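Local structure of Two-component sensor histidine kinase (Nostoc sp., 6OZB) at the phycoerythrobilin site. The protein senses light through a phycoerythrobilin chromophore bound covalently in its GAF domain and, as a sensor histidine kinase, probably relays the signal by phosphotransfer. Numbering follows the deposited sequence.

The phycoerythrobilin site. Residues 53, 55, 78, 83, 86-89, 103, 105, 112, 133, 135-136, 138-139, 142, 146, 153, 165, 167, 169. With PEB (phycoerythrobilin), chain B.
The bilin pocket of this phytochrome GAF domain, walled by helix 137-145 and the strands of the central sheet, shows how a flexible tetrapyrrole is tethered at one end and held from both faces. Cys138, near the start of the helix, supplies the tether: its SG, anti to the backbone N (chi1 -177°), is bonded to CAA, the side-chain carbon on ring A, at 1.9 Å. The next residue, His139, lies over the chromophore. With CG also anti to the backbone N, its imidazole stacks on the C-ring pyrrole, the planes 21° apart and the centroids 4.1 Å from each other, while the methine CHB sits over the centre of the imidazole face. Both imidazole nitrogens are engaged: NE2 donates, nearly in the ring plane, to O2C of the C-ring propionate at 2.8 Å, and ND1 pairs with a water that also meets NA, NB and NC. From the opposite side, Ile88 CG1 lies over ring C and Pro89 CD over ring B, so the middle rings are sandwiched. An alanine at His139 would remove the stacking face and the propionate donor, and would probably loosen both the central rings and the pyrrole water. The B-ring propionate is gripped end-on by the guanidinium of Arg133, NH1 to O1B and NH2 to O2B at 2.7 Å, a salt bridge lying close to the guanidinium plane; O1B accepts additionally from the backbone N of Asp136. The backbone carbonyl O of Asp87 points toward the pyrrole nitrogens, 2.9 Å from NB, a hydrogen bond if that nitrogen carries its proton. Ring D meets the edge of Tyr142, planes 82° apart, and its vinyl tip CBD touches the methyl CE atoms of Met53 and Met146. Tyr142 is itself anchored, its OH donating to Asp87 OD2 at 2.8 Å from above the carboxylate plane.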
# COMPACT_ATOMS: atom_id res chain seq x y z
N MET A 53 6.28 -12.19 -23.10
CA MET A 53 5.39 -12.26 -24.27
C MET A 53 5.05 -10.87 -24.76
O MET A 53 4.99 -9.90 -23.98
CB MET A 53 4.09 -13.01 -23.93
CG MET A 53 4.26 -14.46 -23.43
SD MET A 53 2.73 -15.19 -22.85
CE MET A 53 2.38 -14.16 -21.43
N TYR A 55 1.82 -9.22 -26.59
CA TYR A 55 0.40 -9.47 -26.79
C TYR A 55 -0.15 -8.39 -27.70
O TYR A 55 0.04 -7.22 -27.40
CB TYR A 55 -0.31 -9.45 -25.43
CG TYR A 55 -1.78 -9.80 -25.42
CD1 TYR A 55 -2.22 -11.12 -25.54
CD2 TYR A 55 -2.74 -8.82 -25.24
CE1 TYR A 55 -3.57 -11.44 -25.51
CE2 TYR A 55 -4.08 -9.12 -25.19
CZ TYR A 55 -4.49 -10.45 -25.32
OH TYR A 55 -5.81 -10.76 -25.29
N LEU A 78 2.39 -20.06 -24.56
CA LEU A 78 1.09 -19.50 -24.95
C LEU A 78 1.13 -18.88 -26.36
O LEU A 78 0.17 -18.27 -26.80
CB LEU A 78 0.63 -18.46 -23.95
CG LEU A 78 0.58 -18.90 -22.49
CD1 LEU A 78 0.05 -17.81 -21.61
CD2 LEU A 78 -0.24 -20.16 -22.35
N PHE A 83 -6.86 -14.59 -26.56
CA PHE A 83 -7.57 -14.37 -25.29
C PHE A 83 -8.71 -13.35 -25.49
O PHE A 83 -8.57 -12.40 -26.24
CB PHE A 83 -6.59 -13.93 -24.21
CG PHE A 83 -5.58 -14.96 -23.86
CD1 PHE A 83 -4.47 -15.14 -24.65
CD2 PHE A 83 -5.77 -15.78 -22.78
CE1 PHE A 83 -3.53 -16.11 -24.36
CE2 PHE A 83 -4.84 -16.76 -22.47
CZ PHE A 83 -3.71 -16.92 -23.26
N ASP A 86 -12.86 -9.73 -22.46
CA ASP A 86 -13.30 -9.67 -21.07
C ASP A 86 -12.19 -10.02 -20.06
O ASP A 86 -12.38 -9.83 -18.86
CB ASP A 86 -14.51 -10.56 -20.89
CG ASP A 86 -15.77 -9.97 -21.53
OD1 ASP A 86 -15.73 -8.80 -21.98
OD2 ASP A 86 -16.80 -10.69 -21.60
N ASP A 87 -11.06 -10.55 -20.54
CA ASP A 87 -9.94 -10.87 -19.64
C ASP A 87 -9.39 -9.60 -19.02
O ASP A 87 -8.79 -9.63 -17.94
CB ASP A 87 -8.82 -11.63 -20.37
CG ASP A 87 -9.15 -13.10 -20.58
OD1 ASP A 87 -10.35 -13.47 -20.45
OD2 ASP A 87 -8.22 -13.88 -20.87
N ILE A 88 -9.61 -8.50 -19.73
CA ILE A 88 -9.20 -7.17 -19.28
C ILE A 88 -10.44 -6.29 -19.23
O ILE A 88 -10.89 -5.79 -20.28
CB ILE A 88 -8.19 -6.52 -20.22
CG1 ILE A 88 -6.99 -7.44 -20.45
CG2 ILE A 88 -7.73 -5.18 -19.64
CD1 ILE A 88 -5.97 -6.91 -21.42
N PRO A 89 -11.03 -6.11 -18.03
CA PRO A 89 -12.27 -5.33 -17.90
C PRO A 89 -12.10 -3.85 -18.19
O PRO A 89 -10.96 -3.38 -18.25
CB PRO A 89 -12.66 -5.53 -16.43
CG PRO A 89 -11.97 -6.75 -16.03
CD PRO A 89 -10.65 -6.71 -16.74
N SER A 103 1.73 -2.31 -14.33
CA SER A 103 1.14 -3.09 -13.24
C SER A 103 2.00 -4.27 -12.83
O SER A 103 2.46 -5.05 -13.67
CB SER A 103 -0.24 -3.63 -13.64
OG SER A 103 -1.16 -2.58 -13.85
N VAL A 105 1.72 -7.53 -10.31
CA VAL A 105 0.91 -8.39 -9.44
C VAL A 105 1.80 -9.33 -8.65
O VAL A 105 2.69 -10.00 -9.21
CB VAL A 105 -0.13 -9.22 -10.22
CG1 VAL A 105 -0.98 -10.04 -9.28
CG2 VAL A 105 -1.05 -8.32 -11.03
N ILE A 112 -1.60 -5.68 -6.04
CA ILE A 112 -1.18 -5.18 -7.34
C ILE A 112 -0.67 -3.78 -7.17
O ILE A 112 -1.28 -2.96 -6.49
CB ILE A 112 -2.35 -5.23 -8.37
CG1 ILE A 112 -1.88 -4.68 -9.74
CG2 ILE A 112 -3.54 -4.48 -7.85
CD1 ILE A 112 -2.86 -4.90 -10.92
N ARG A 133 -2.36 -2.06 -3.89
CA ARG A 133 -3.72 -2.28 -3.39
C ARG A 133 -4.09 -3.74 -3.60
O ARG A 133 -3.41 -4.47 -4.29
CB ARG A 133 -4.72 -1.38 -4.12
CG ARG A 133 -4.76 -1.68 -5.63
CD ARG A 133 -5.91 -0.97 -6.31
NE ARG A 133 -5.86 -1.09 -7.78
CZ ARG A 133 -6.31 -2.15 -8.46
NH1 ARG A 133 -6.81 -3.19 -7.82
NH2 ARG A 133 -6.24 -2.17 -9.79
N VAL A 135 -5.55 -6.94 -5.20
CA VAL A 135 -5.87 -7.25 -6.59
C VAL A 135 -7.15 -8.09 -6.64
O VAL A 135 -7.40 -8.89 -5.76
CB VAL A 135 -4.69 -7.97 -7.30
CG1 VAL A 135 -4.46 -9.34 -6.73
CG2 VAL A 135 -4.92 -8.04 -8.84
N ASP A 136 -7.96 -7.88 -7.65
CA ASP A 136 -9.20 -8.66 -7.77
C ASP A 136 -8.91 -10.16 -7.80
O ASP A 136 -7.96 -10.62 -8.46
CB ASP A 136 -9.96 -8.24 -9.02
CG ASP A 136 -11.41 -8.70 -9.00
OD1 ASP A 136 -11.64 -9.90 -9.20
OD2 ASP A 136 -12.31 -7.87 -8.75
N CYS A 138 -10.42 -12.53 -9.19
CA CYS A 138 -10.54 -13.18 -10.50
C CYS A 138 -9.19 -13.19 -11.24
O CYS A 138 -8.82 -14.17 -11.90
CB CYS A 138 -11.59 -12.50 -11.36
SG CYS A 138 -11.82 -13.34 -12.94
N HIS A 139 -8.48 -12.07 -11.14
CA HIS A 139 -7.19 -11.92 -11.80
C HIS A 139 -6.14 -12.75 -11.11
O HIS A 139 -5.28 -13.32 -11.77
CB HIS A 139 -6.79 -10.45 -11.83
CG HIS A 139 -5.61 -10.14 -12.69
ND1 HIS A 139 -5.40 -10.71 -13.94
CD2 HIS A 139 -4.58 -9.27 -12.50
CE1 HIS A 139 -4.30 -10.21 -14.46
NE2 HIS A 139 -3.78 -9.34 -13.61
N TYR A 142 -6.69 -16.20 -12.32
CA TYR A 142 -6.25 -16.26 -13.72
C TYR A 142 -4.76 -16.54 -13.82
O TYR A 142 -4.32 -17.39 -14.59
CB TYR A 142 -6.57 -14.92 -14.38
CG TYR A 142 -6.26 -14.74 -15.84
CD1 TYR A 142 -7.18 -15.11 -16.81
CD2 TYR A 142 -5.10 -14.09 -16.24
CE1 TYR A 142 -6.95 -14.89 -18.14
CE2 TYR A 142 -4.84 -13.86 -17.61
CZ TYR A 142 -5.79 -14.26 -18.54
OH TYR A 142 -5.61 -14.04 -19.89
N MET A 146 -2.30 -20.16 -14.60
CA MET A 146 -1.22 -20.21 -15.59
C MET A 146 0.10 -20.65 -14.95
O MET A 146 1.09 -20.83 -15.65
CB MET A 146 -1.04 -18.84 -16.24
CG MET A 146 -2.10 -18.51 -17.28
SD MET A 146 -1.64 -16.94 -18.07
CE MET A 146 -2.74 -16.90 -19.47
N VAL A 153 3.26 -5.92 -16.34
CA VAL A 153 2.70 -5.58 -17.65
C VAL A 153 2.88 -4.09 -17.95
O VAL A 153 2.63 -3.24 -17.10
CB VAL A 153 1.21 -5.91 -17.72
CG1 VAL A 153 0.56 -5.39 -19.03
CG2 VAL A 153 1.03 -7.41 -17.59
N LEU A 165 0.59 -5.32 -25.42
CA LEU A 165 1.19 -5.37 -24.10
C LEU A 165 2.52 -6.10 -24.16
O LEU A 165 2.65 -7.08 -24.88
CB LEU A 165 0.29 -6.13 -23.12
CG LEU A 165 -1.18 -5.73 -22.97
CD1 LEU A 165 -1.87 -6.75 -22.08
CD2 LEU A 165 -1.38 -4.35 -22.40
N VAL A 167 4.43 -8.36 -21.62
CA VAL A 167 4.00 -9.16 -20.44
C VAL A 167 5.18 -9.98 -19.93
O VAL A 167 5.80 -10.73 -20.68
CB VAL A 167 2.83 -10.08 -20.78
CG1 VAL A 167 2.35 -10.83 -19.53
CG2 VAL A 167 1.69 -9.27 -21.42
N HIS A 169 6.17 -12.66 -16.97
CA HIS A 169 5.65 -13.61 -15.99
C HIS A 169 6.74 -14.42 -15.35
O HIS A 169 7.68 -14.87 -16.03
CB HIS A 169 4.71 -14.59 -16.65
CG HIS A 169 3.37 -14.03 -16.99
ND1 HIS A 169 2.49 -14.71 -17.80
CD2 HIS A 169 2.73 -12.90 -16.59
CE1 HIS A 169 1.37 -14.01 -17.91
NE2 HIS A 169 1.50 -12.91 -17.18
CHC PEB B . -4.93 -10.12 -18.85
NC PEB B . -6.07 -8.96 -16.89
C1C PEB B . -5.96 -7.81 -16.16
C2C PEB B . -4.90 -7.08 -16.62
C3C PEB B . -4.33 -7.77 -17.67
C4C PEB B . -5.05 -8.95 -17.82
CMC PEB B . -3.14 -7.30 -18.48
CAC PEB B . -4.49 -5.69 -16.02
CBC PEB B . -3.70 -5.84 -14.72
CGC PEB B . -2.33 -6.38 -14.97
O1C PEB B . -1.58 -5.74 -15.76
O2C PEB B . -1.93 -7.45 -14.39
ND PEB B . -2.57 -10.56 -18.58
C1D PEB B . -3.67 -10.18 -19.56
C2D PEB B . -3.70 -11.30 -20.49
C3D PEB B . -2.65 -12.17 -20.26
C4D PEB B . -1.95 -11.82 -19.07
CMD PEB B . -4.69 -11.41 -21.70
CAD PEB B . -2.47 -13.46 -21.06
CBD PEB B . -1.23 -14.04 -21.14
OD PEB B . -1.02 -12.38 -18.51
NA PEB B . -10.10 -11.75 -15.85
C1A PEB B . -10.54 -12.98 -16.41
C2A PEB B . -11.99 -13.20 -16.09
C3A PEB B . -12.45 -12.01 -15.28
C4A PEB B . -11.20 -11.12 -15.15
CMA PEB B . -12.83 -13.35 -17.40
CBA PEB B . -14.38 -13.09 -14.02
OA PEB B . -9.82 -13.71 -17.07
CHA PEB B . -11.18 -10.02 -14.37
CAA PEB B . -13.06 -12.29 -13.89
NB PEB B . -8.78 -9.04 -15.10
C1B PEB B . -9.99 -9.08 -14.28
C2B PEB B . -10.03 -8.02 -13.30
C3B PEB B . -8.81 -7.29 -13.45
C4B PEB B . -8.01 -7.89 -14.58
CHB PEB B . -6.80 -7.35 -14.96
CMB PEB B . -11.11 -7.75 -12.27
CAB PEB B . -8.39 -6.10 -12.61
CBB PEB B . -7.46 -6.68 -11.53
CGB PEB B . -7.09 -5.53 -10.60
O1B PEB B . -7.43 -5.62 -9.39
O2B PEB B . -6.50 -4.52 -11.10
O HOH W 1 0.73 -7.60 -14.18
O HOH W 2 -7.26 -11.58 -15.92
O HOH W 3 -2.15 -3.14 -16.29